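Local coordinates for protein cystalysin (Treponema denticola, PDB 1C7N) that binds pyridoxal-5'-phosphate as a two-chain enzyme of the aminotransferase class I and II family, at residues Leu62-Pro67 with Met271-Leu276; Thr89-Asn94 with Asn249-Asn254. All coordinates share one frame; numbering follows the deposited sequence.

Contact 1. Residues Leu62-Pro67 with Met271-Leu276; sequences LGYTGP and MPFTTL. With PLP (pyridoxal-5'-phosphate), chain J.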
ATOM      1  N   LEU A  62      -7.643  -8.034 -11.582  1.00 14.34           N
ATOM      2  CA  LEU A  62      -6.920  -7.448 -10.458  1.00 14.31           C
ATOM      3  C   LEU A  62      -5.397  -7.376 -10.622  1.00 13.96           C
ATOM      4  O   LEU A  62      -4.650  -7.704  -9.700  1.00 14.80           O
ATOM      5  CB  LEU A  62      -7.285  -8.213  -9.181  1.00 13.38           C
ATOM      6  CG  LEU A  62      -8.789  -8.342  -8.893  1.00 12.90           C
ATOM      7  CD1 LEU A  62      -9.010  -9.312  -7.750  1.00 12.77           C
ATOM      8  CD2 LEU A  62      -9.394  -6.972  -8.566  1.00 11.26           C
ATOM      9  N   GLY A  63      -4.943  -6.922 -11.788  1.00 13.66           N
ATOM     10  CA  GLY A  63      -3.512  -6.829 -12.050  1.00 13.33           C
ATOM     11  C   GLY A  63      -2.866  -5.513 -11.651  1.00 13.69           C
ATOM     12  O   GLY A  63      -3.402  -4.774 -10.823  1.00 14.21           O
ATOM     13  N   TYR A  64      -1.697  -5.229 -12.223  1.00 13.06           N
ATOM     14  CA  TYR A  64      -0.983  -3.993 -11.931  1.00 13.48           C
ATOM     15  C   TYR A  64      -1.836  -2.832 -12.420  1.00 13.59           C
ATOM     16  O   TYR A  64      -2.061  -2.659 -13.622  1.00 12.95           O
ATOM     17  CB  TYR A  64       0.390  -4.010 -12.600  1.00 12.17           C
ATOM     18  CG  TYR A  64       1.375  -4.889 -11.860  1.00 10.45           C
ATOM     19  CD1 TYR A  64       1.881  -4.503 -10.619  1.00 11.45           C
ATOM     20  CD2 TYR A  64       1.774  -6.121 -12.382  1.00 10.45           C
ATOM     21  CE1 TYR A  64       2.759  -5.322  -9.911  1.00 10.64           C
ATOM     22  CE2 TYR A  64       2.650  -6.946 -11.684  1.00 10.32           C
ATOM     23  CZ  TYR A  64       3.137  -6.543 -10.452  1.00 10.68           C
ATOM     24  OH  TYR A  64       3.999  -7.367  -9.766  1.00 11.07           O
ATOM     25  N   THR A  65      -2.302  -2.037 -11.463  1.00 13.31           N
ATOM     26  CA  THR A  65      -3.207  -0.939 -11.752  1.00 13.15           C
ATOM     27  C   THR A  65      -2.742   0.450 -11.339  1.00 13.69           C
ATOM     28  O   THR A  65      -2.058   0.625 -10.328  1.00 14.51           O
ATOM     29  CB  THR A  65      -4.567  -1.219 -11.081  1.00 13.25           C
ATOM     30  OG1 THR A  65      -5.009  -2.535 -11.450  1.00 11.02           O
ATOM     31  CG2 THR A  65      -5.608  -0.181 -11.504  1.00 11.53           C
ATOM     32  N   GLY A  66      -3.133   1.434 -12.142  1.00 12.83           N
ATOM     33  CA  GLY A  66      -2.795   2.817 -11.878  1.00 13.84           C
ATOM     34  C   GLY A  66      -4.054   3.649 -12.051  1.00 13.78           C
ATOM     35  O   GLY A  66      -5.083   3.112 -12.468  1.00 13.97           O
ATOM     36  N   PRO A  67      -4.007   4.955 -11.747  1.00 14.38           N
ATOM     37  CA  PRO A  67      -5.163   5.848 -11.874  1.00 15.62           C
ATOM     38  C   PRO A  67      -5.488   6.172 -13.329  1.00 16.07           C
ATOM     39  O   PRO A  67      -4.590   6.441 -14.116  1.00 16.38           O
ATOM     40  CB  PRO A  67      -4.725   7.118 -11.131  1.00 15.61           C
ATOM     41  CG  PRO A  67      -3.407   6.755 -10.458  1.00 18.52           C
ATOM     42  CD  PRO A  67      -2.811   5.707 -11.339  1.00 15.14           C
ATOM     43  N   MET A 271       4.734   2.993  -5.920  1.00 24.69           N
ATOM     44  CA  MET A 271       3.422   3.394  -6.415  1.00 23.97           C
ATOM     45  C   MET A 271       2.343   2.386  -6.013  1.00 22.12           C
ATOM     46  O   MET A 271       2.572   1.179  -6.060  1.00 21.41           O
ATOM     47  CB  MET A 271       3.482   3.498  -7.942  1.00 25.82           C
ATOM     48  CG  MET A 271       2.190   3.920  -8.619  1.00 28.23           C
ATOM     49  SD  MET A 271       2.261   3.610 -10.410  1.00 29.64           S
ATOM     50  CE  MET A 271       0.672   2.823 -10.681  1.00 29.74           C
ATOM     51  N   PRO A 272       1.155   2.869  -5.604  1.00 21.15           N
ATOM     52  CA  PRO A 272       0.060   1.972  -5.208  1.00 19.41           C
ATOM     53  C   PRO A 272      -0.530   1.300  -6.448  1.00 18.50           C
ATOM     54  O   PRO A 272      -0.922   1.983  -7.397  1.00 16.95           O
ATOM     55  CB  PRO A 272      -0.956   2.914  -4.555  1.00 20.14           C
ATOM     56  CG  PRO A 272      -0.142   4.120  -4.165  1.00 20.99           C
ATOM     57  CD  PRO A 272       0.811   4.271  -5.311  1.00 20.19           C
ATOM     58  N   PHE A 273      -0.595  -0.027  -6.445  1.00 17.45           N
ATOM     59  CA  PHE A 273      -1.151  -0.763  -7.581  1.00 18.29           C
ATOM     60  C   PHE A 273      -2.518  -1.349  -7.228  1.00 18.20           C
ATOM     61  O   PHE A 273      -3.069  -2.150  -7.983  1.00 18.70           O
ATOM     62  CB  PHE A 273      -0.212  -1.910  -7.987  1.00 18.09           C
ATOM     63  CG  PHE A 273       1.174  -1.467  -8.363  1.00 18.33           C
ATOM     64  CD1 PHE A 273       2.286  -2.034  -7.744  1.00 18.22           C
ATOM     65  CD2 PHE A 273       1.373  -0.492  -9.334  1.00 18.47           C
ATOM     66  CE1 PHE A 273       3.571  -1.638  -8.083  1.00 18.33           C
ATOM     67  CE2 PHE A 273       2.657  -0.086  -9.684  1.00 18.54           C
ATOM     68  CZ  PHE A 273       3.760  -0.661  -9.056  1.00 18.74           C
ATOM     69  N   THR A 274      -3.061  -0.940  -6.087  1.00 18.74           N
ATOM     70  CA  THR A 274      -4.346  -1.438  -5.604  1.00 20.18           C
ATOM     71  C   THR A 274      -5.552  -0.967  -6.406  1.00 20.41           C
ATOM     72  O   THR A 274      -6.106   0.104  -6.146  1.00 21.61           O
ATOM     73  CB  THR A 274      -4.558  -1.052  -4.135  1.00 22.53           C
ATOM     74  OG1 THR A 274      -5.940  -1.210  -3.797  1.00 24.99           O
ATOM     75  CG2 THR A 274      -4.129   0.381  -3.896  1.00 22.79           C
ATOM     76  N   THR A 275      -5.966  -1.799  -7.359  1.00 18.95           N
ATOM     77  CA  THR A 275      -7.091  -1.515  -8.243  1.00 18.56           C
ATOM     78  C   THR A 275      -8.394  -1.111  -7.560  1.00 18.74           C
ATOM     79  O   THR A 275      -9.085  -0.199  -8.022  1.00 16.71           O
ATOM     80  CB  THR A 275      -7.393  -2.721  -9.144  1.00 18.90           C
ATOM     81  OG1 THR A 275      -8.522  -2.427  -9.975  1.00 18.85           O
ATOM     82  CG2 THR A 275      -7.698  -3.942  -8.303  1.00 17.97           C
ATOM     83  N   LEU A 276      -8.742  -1.793  -6.473  1.00 17.95           N
ATOM     84  CA  LEU A 276      -9.977  -1.474  -5.766  1.00 18.14           C
ATOM     85  C   LEU A 276      -9.877  -0.139  -5.041  1.00 18.21           C
ATOM     86  O   LEU A 276     -10.884   0.539  -4.841  1.00 18.38           O
ATOM     87  CB  LEU A 276     -10.330  -2.589  -4.783  1.00 19.29           C
ATOM     88  CG  LEU A 276     -10.578  -3.932  -5.478  1.00 20.74           C
ATOM     89  CD1 LEU A 276     -10.850  -5.013  -4.444  1.00 20.17           C
ATOM     90  CD2 LEU A 276     -11.748  -3.793  -6.446  1.00 18.82           C
TER
HETATM   91  N1  PLP J 400       9.661 -10.199  -7.715  1.00 17.19           N
HETATM   92  C2  PLP J 400       9.788 -10.767  -8.992  1.00 17.50           C
HETATM   93  C2A PLP J 400      11.075 -11.529  -9.221  1.00 15.96           C
HETATM   94  C3  PLP J 400       8.635 -10.633  -9.890  1.00 18.17           C
HETATM   95  O3  PLP J 400       8.854 -11.142 -11.121  1.00 18.92           O
HETATM   96  C4  PLP J 400       7.465  -9.985  -9.434  1.00 19.96           C
HETATM   97  C4A PLP J 400       6.315  -9.857 -10.327  1.00 20.20           C
HETATM   98  C5  PLP J 400       7.453  -9.447  -8.038  1.00 20.68           C
HETATM   99  C6  PLP J 400       8.557  -9.559  -7.229  1.00 18.35           C
HETATM  100  C5A PLP J 400       6.126  -8.919  -7.479  1.00 22.49           C
HETATM  101  O4P PLP J 400       6.236  -7.656  -6.903  1.00 26.68           O
HETATM  102  P   PLP J 400       4.930  -6.991  -6.239  1.00 28.05           P
HETATM  103  O1P PLP J 400       5.518  -5.760  -5.636  1.00 25.63           O
HETATM  104  O2P PLP J 400       4.393  -7.986  -5.214  1.00 24.91           O
HETATM  105  O3P PLP J 400       3.945  -6.800  -7.296  1.00 25.21           O
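A PLP site at the dimer interface is where Tyr64 meets Phe273: Tyr64 OH donates to O3P of PLP at 2.5 Å. The same PLP is also hydrogen-bonded by Asn175, Val98 and Val99 of the second subunit. The two rings form a T-shaped pair, planes at 88° and centroids 5.3 Å apart, with Tyr64 CD1 above one face of Phe273, displaced toward the rim. Met271 O lies over the centre of the opposite face, so the phenyl group is sandwiched. As in aspartate aminotransferase and its relatives, a tyrosine of one subunit reaches the PLP site shared with the other, and Asp40 of the second subunit further fixes the loop by accepting from Tyr64 N. The backbones approach most closely where Phe273 CA directs its hydrogen at Thr65 O, 3.2 Å away and 156° at the hydrogen. Thr65 OG1, anti to the carbonyl carbon (chi1 -52°), donates to Gly63 O at 2.8 Å from above the carbonyl plane and rests against Thr275 CB at 3.3 Å. Beside it, Leu62 CD2 presses tightly on Thr275 CG2, 3.5 Å away, the two side chains crossing at about a right angle.

Contact 2. Residues Thr89-Asn94 with Asn249-Asn254; sequences TDWIIN and NIIIKN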
ATOM      1  N   THR A  89      -5.018  17.775 -12.989  1.00 17.91           N
ATOM      2  CA  THR A  89      -4.869  16.332 -12.893  1.00 17.97           C
ATOM      3  C   THR A  89      -3.459  15.859 -12.562  1.00 18.76           C
ATOM      4  O   THR A  89      -3.285  14.909 -11.793  1.00 19.66           O
ATOM      5  CB  THR A  89      -5.309  15.651 -14.199  1.00 18.63           C
ATOM      6  OG1 THR A  89      -4.665  16.294 -15.305  1.00 16.50           O
ATOM      7  CG2 THR A  89      -6.822  15.741 -14.365  1.00 18.50           C
ATOM      8  N   ASP A  90      -2.452  16.510 -13.132  1.00 18.17           N
ATOM      9  CA  ASP A  90      -1.081  16.097 -12.882  1.00 18.38           C
ATOM     10  C   ASP A  90      -0.514  16.556 -11.540  1.00 17.79           C
ATOM     11  O   ASP A  90       0.657  16.342 -11.260  1.00 17.92           O
ATOM     12  CB  ASP A  90      -0.168  16.537 -14.037  1.00 18.41           C
ATOM     13  CG  ASP A  90      -0.285  18.014 -14.358  1.00 20.30           C
ATOM     14  OD1 ASP A  90       0.407  18.466 -15.298  1.00 19.97           O
ATOM     15  OD2 ASP A  90      -1.064  18.723 -13.679  1.00 21.10           O
ATOM     16  N   TRP A  91      -1.352  17.175 -10.712  1.00 18.01           N
ATOM     17  CA  TRP A  91      -0.946  17.630  -9.376  1.00 17.16           C
ATOM     18  C   TRP A  91      -1.153  16.501  -8.358  1.00 16.86           C
ATOM     19  O   TRP A  91      -0.612  16.541  -7.252  1.00 16.45           O
ATOM     20  CB  TRP A  91      -1.815  18.803  -8.921  1.00 18.91           C
ATOM     21  CG  TRP A  91      -1.554  20.119  -9.570  1.00 20.01           C
ATOM     22  CD1 TRP A  91      -0.911  20.350 -10.750  1.00 19.45           C
ATOM     23  CD2 TRP A  91      -1.995  21.394  -9.094  1.00 20.67           C
ATOM     24  NE1 TRP A  91      -0.928  21.695 -11.042  1.00 20.43           N
ATOM     25  CE2 TRP A  91      -1.587  22.358 -10.042  1.00 20.96           C
ATOM     26  CE3 TRP A  91      -2.701  21.815  -7.956  1.00 21.18           C
ATOM     27  CZ2 TRP A  91      -1.860  23.722  -9.889  1.00 21.65           C
ATOM     28  CZ3 TRP A  91      -2.975  23.175  -7.803  1.00 22.35           C
ATOM     29  CH2 TRP A  91      -2.552  24.111  -8.768  1.00 21.09           C
ATOM     30  N   ILE A  92      -1.948  15.504  -8.739  1.00 15.50           N
ATOM     31  CA  ILE A  92      -2.286  14.383  -7.861  1.00 15.10           C
ATOM     32  C   ILE A  92      -1.281  13.237  -7.800  1.00 14.54           C
ATOM     33  O   ILE A  92      -1.033  12.569  -8.799  1.00 14.20           O
ATOM     34  CB  ILE A  92      -3.645  13.766  -8.267  1.00 14.89           C
ATOM     35  CG1 ILE A  92      -4.723  14.849  -8.311  1.00 14.76           C
ATOM     36  CG2 ILE A  92      -4.056  12.680  -7.267  1.00 14.59           C
ATOM     37  CD1 ILE A  92      -6.017  14.373  -8.936  1.00 15.92           C
ATOM     38  N   ILE A  93      -0.717  13.011  -6.617  1.00 13.78           N
ATOM     39  CA  ILE A  93       0.227  11.908  -6.408  1.00 14.46           C
ATOM     40  C   ILE A  93      -0.421  10.962  -5.393  1.00 13.96           C
ATOM     41  O   ILE A  93      -0.914  11.403  -4.349  1.00 12.72           O
ATOM     42  CB  ILE A  93       1.584  12.406  -5.858  1.00 15.46           C
ATOM     43  CG1 ILE A  93       2.215  13.398  -6.844  1.00 15.60           C
ATOM     44  CG2 ILE A  93       2.517  11.219  -5.624  1.00 15.97           C
ATOM     45  CD1 ILE A  93       2.444  12.833  -8.239  1.00 17.41           C
ATOM     46  N   ASN A  94      -0.411   9.667  -5.693  1.00 12.64           N
ATOM     47  CA  ASN A  94      -1.042   8.681  -4.816  1.00 13.20           C
ATOM     48  C   ASN A  94      -0.119   7.934  -3.863  1.00 13.33           C
ATOM     49  O   ASN A  94       1.021   7.603  -4.201  1.00 13.07           O
ATOM     50  CB  ASN A  94      -1.805   7.649  -5.654  1.00 12.49           C
ATOM     51  CG  ASN A  94      -2.870   8.281  -6.536  1.00 13.16           C
ATOM     52  OD1 ASN A  94      -2.862   8.109  -7.754  1.00 11.10           O
ATOM     53  ND2 ASN A  94      -3.793   9.011  -5.922  1.00 11.05           N
ATOM     54  N   ASN A 249      -4.897  10.890  -2.008  1.00 14.14           N
ATOM     55  CA  ASN A 249      -4.662  11.833  -3.089  1.00 13.84           C
ATOM     56  C   ASN A 249      -3.863  13.013  -2.554  1.00 14.94           C
ATOM     57  O   ASN A 249      -4.429  13.975  -2.020  1.00 13.94           O
ATOM     58  CB  ASN A 249      -5.986  12.312  -3.674  1.00 11.67           C
ATOM     59  CG  ASN A 249      -6.713  11.218  -4.409  1.00 12.62           C
ATOM     60  OD1 ASN A 249      -6.179  10.632  -5.359  1.00 12.85           O
ATOM     61  ND2 ASN A 249      -7.935  10.925  -3.978  1.00  9.83           N
ATOM     62  N   ILE A 250      -2.543  12.919  -2.683  1.00 14.43           N
ATOM     63  CA  ILE A 250      -1.650  13.966  -2.210  1.00 15.79           C
ATOM     64  C   ILE A 250      -1.523  14.980  -3.335  1.00 15.67           C
ATOM     65  O   ILE A 250      -1.084  14.641  -4.439  1.00 15.49           O
ATOM     66  CB  ILE A 250      -0.261  13.390  -1.859  1.00 15.90           C
ATOM     67  CG1 ILE A 250      -0.423  12.057  -1.127  1.00 14.68           C
ATOM     68  CG2 ILE A 250       0.488  14.361  -0.951  1.00 16.79           C
ATOM     69  CD1 ILE A 250      -1.196  12.165   0.199  1.00 15.73           C
ATOM     70  N   ILE A 251      -1.920  16.219  -3.060  1.00 14.27           N
ATOM     71  CA  ILE A 251      -1.881  17.268  -4.076  1.00 13.94           C
ATOM     72  C   ILE A 251      -0.655  18.162  -3.954  1.00 14.14           C
ATOM     73  O   ILE A 251      -0.431  18.797  -2.918  1.00 12.88           O
ATOM     74  CB  ILE A 251      -3.150  18.145  -4.001  1.00 14.30           C
ATOM     75  CG1 ILE A 251      -4.394  17.256  -3.944  1.00 12.89           C
ATOM     76  CG2 ILE A 251      -3.229  19.063  -5.217  1.00 12.14           C
ATOM     77  CD1 ILE A 251      -4.509  16.273  -5.103  1.00 16.00           C
ATOM     78  N   ILE A 252       0.128  18.213  -5.028  1.00 12.82           N
ATOM     79  CA  ILE A 252       1.350  19.016  -5.067  1.00 12.57           C
ATOM     80  C   ILE A 252       1.443  19.781  -6.387  1.00 14.02           C
ATOM     81  O   ILE A 252       1.696  19.195  -7.441  1.00 14.03           O
ATOM     82  CB  ILE A 252       2.597  18.123  -4.926  1.00 12.06           C
ATOM     83  CG1 ILE A 252       2.431  17.191  -3.721  1.00 10.43           C
ATOM     84  CG2 ILE A 252       3.840  18.982  -4.745  1.00  8.71           C
ATOM     85  CD1 ILE A 252       3.543  16.178  -3.584  1.00 11.59           C
ATOM     86  N   LYS A 253       1.235  21.092  -6.317  1.00 14.79           N
ATOM     87  CA  LYS A 253       1.284  21.962  -7.494  1.00 15.44           C
ATOM     88  C   LYS A 253       2.669  22.114  -8.126  1.00 16.38           C
ATOM     89  O   LYS A 253       2.815  22.015  -9.346  1.00 16.55           O
ATOM     90  CB  LYS A 253       0.762  23.354  -7.128  1.00 15.32           C
ATOM     91  CG  LYS A 253       0.912  24.386  -8.236  1.00 14.70           C
ATOM     92  CD  LYS A 253       0.648  25.792  -7.711  1.00 15.18           C
ATOM     93  CE  LYS A 253       0.638  26.809  -8.839  1.00 15.89           C
ATOM     94  NZ  LYS A 253       0.616  28.215  -8.341  1.00 15.85           N
ATOM     95  N   ASN A 254       3.680  22.368  -7.299  1.00 17.32           N
ATOM     96  CA  ASN A 254       5.040  22.562  -7.790  1.00 18.91           C
ATOM     97  C   ASN A 254       5.669  21.298  -8.368  1.00 20.23           C
ATOM     98  O   ASN A 254       5.824  20.294  -7.673  1.00 18.86           O
ATOM     99  CB  ASN A 254       5.929  23.112  -6.677  1.00 19.90           C
ATOM    100  CG  ASN A 254       7.315  23.479  -7.173  1.00 21.44           C
ATOM    101  OD1 ASN A 254       8.220  22.641  -7.214  1.00 22.87           O
ATOM    102  ND2 ASN A 254       7.483  24.734  -7.575  1.00 22.51           N
TER
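Ile93 N donates to Ile250 O at 2.7 Å. The reverse bond, Ile250 N to Ile93 O, is more bent, at 147° at the hydrogen, and a third, Ile252 N to Trp91 O at 2.9 Å, continues the pairing. This alternation marks Ile93 and Ile250 as an antiparallel hydrogen-bonded pair and Ile92 with Ile251 as a non-hydrogen-bonded one. Strand 92-95 is thereby attached as the outermost strand, within this chain, of the seven-stranded mixed sheet of the PLP-binding domain; strand 248-251 bonds on its other side to Thr232 and Thr234.

Ile92 and Ile251 point to the same sheet face and lie side by side, with CG1 of the first 3.5 Å from CD1 of the second. On this face Ile92 and Asn249 also meet Val75 of helix 69-83, whereas Ile93 on the other face packs on helix 255-267.

Next to the Ile92-Ile251 pair, Lys253 lies alongside the Trp91 indole, pointing the same way. Its CB sits 3.6 Å from the centroid of the six-membered ring, only 3° off the normal, a CH-pi contact. CG is anti to the backbone N (chi1 174°) and comes to 3.3 Å from CZ2, while Ile251 CG2 meets the indole at its edge, 3.9 Å from CE3.

Several polar ends have partners outside the two segments: Asn249 OD1 bonds Tyr71 OH, Asn94 ND2 bonds the carbonyl of Ser248, a residue of the PLP pocket, and Lys253 NZ forms salt bridges with Glu224 and Asp228. The lysine thus divides its roles, its methylenes covering the indole while its ammonium charge is probably balanced by two carboxylates beyond it.

Overall arrangement
Contact 2 is nested along the chain inside the loop closed by contact 1, and their centres are about 17 Å apart. They nevertheless touch through Asn94: its OD1 is 3.1 Å from Pro67 CG, and its backbone O is 3.5 Å from Pro272 CD, so both segments of contact 1 abut strand 92-95. Tyr278 joins them again, hydrogen-bonding Pro272 O and packing on Asn94. Their relations to PLP differ. Contact 1 holds directly the phosphate of a PLP that the second subunit also binds, while the Pro272 side chain is about 11 Å from another PLP. Contact 2 lies near a PLP, the Ile250 side chain being about 7 Å from it.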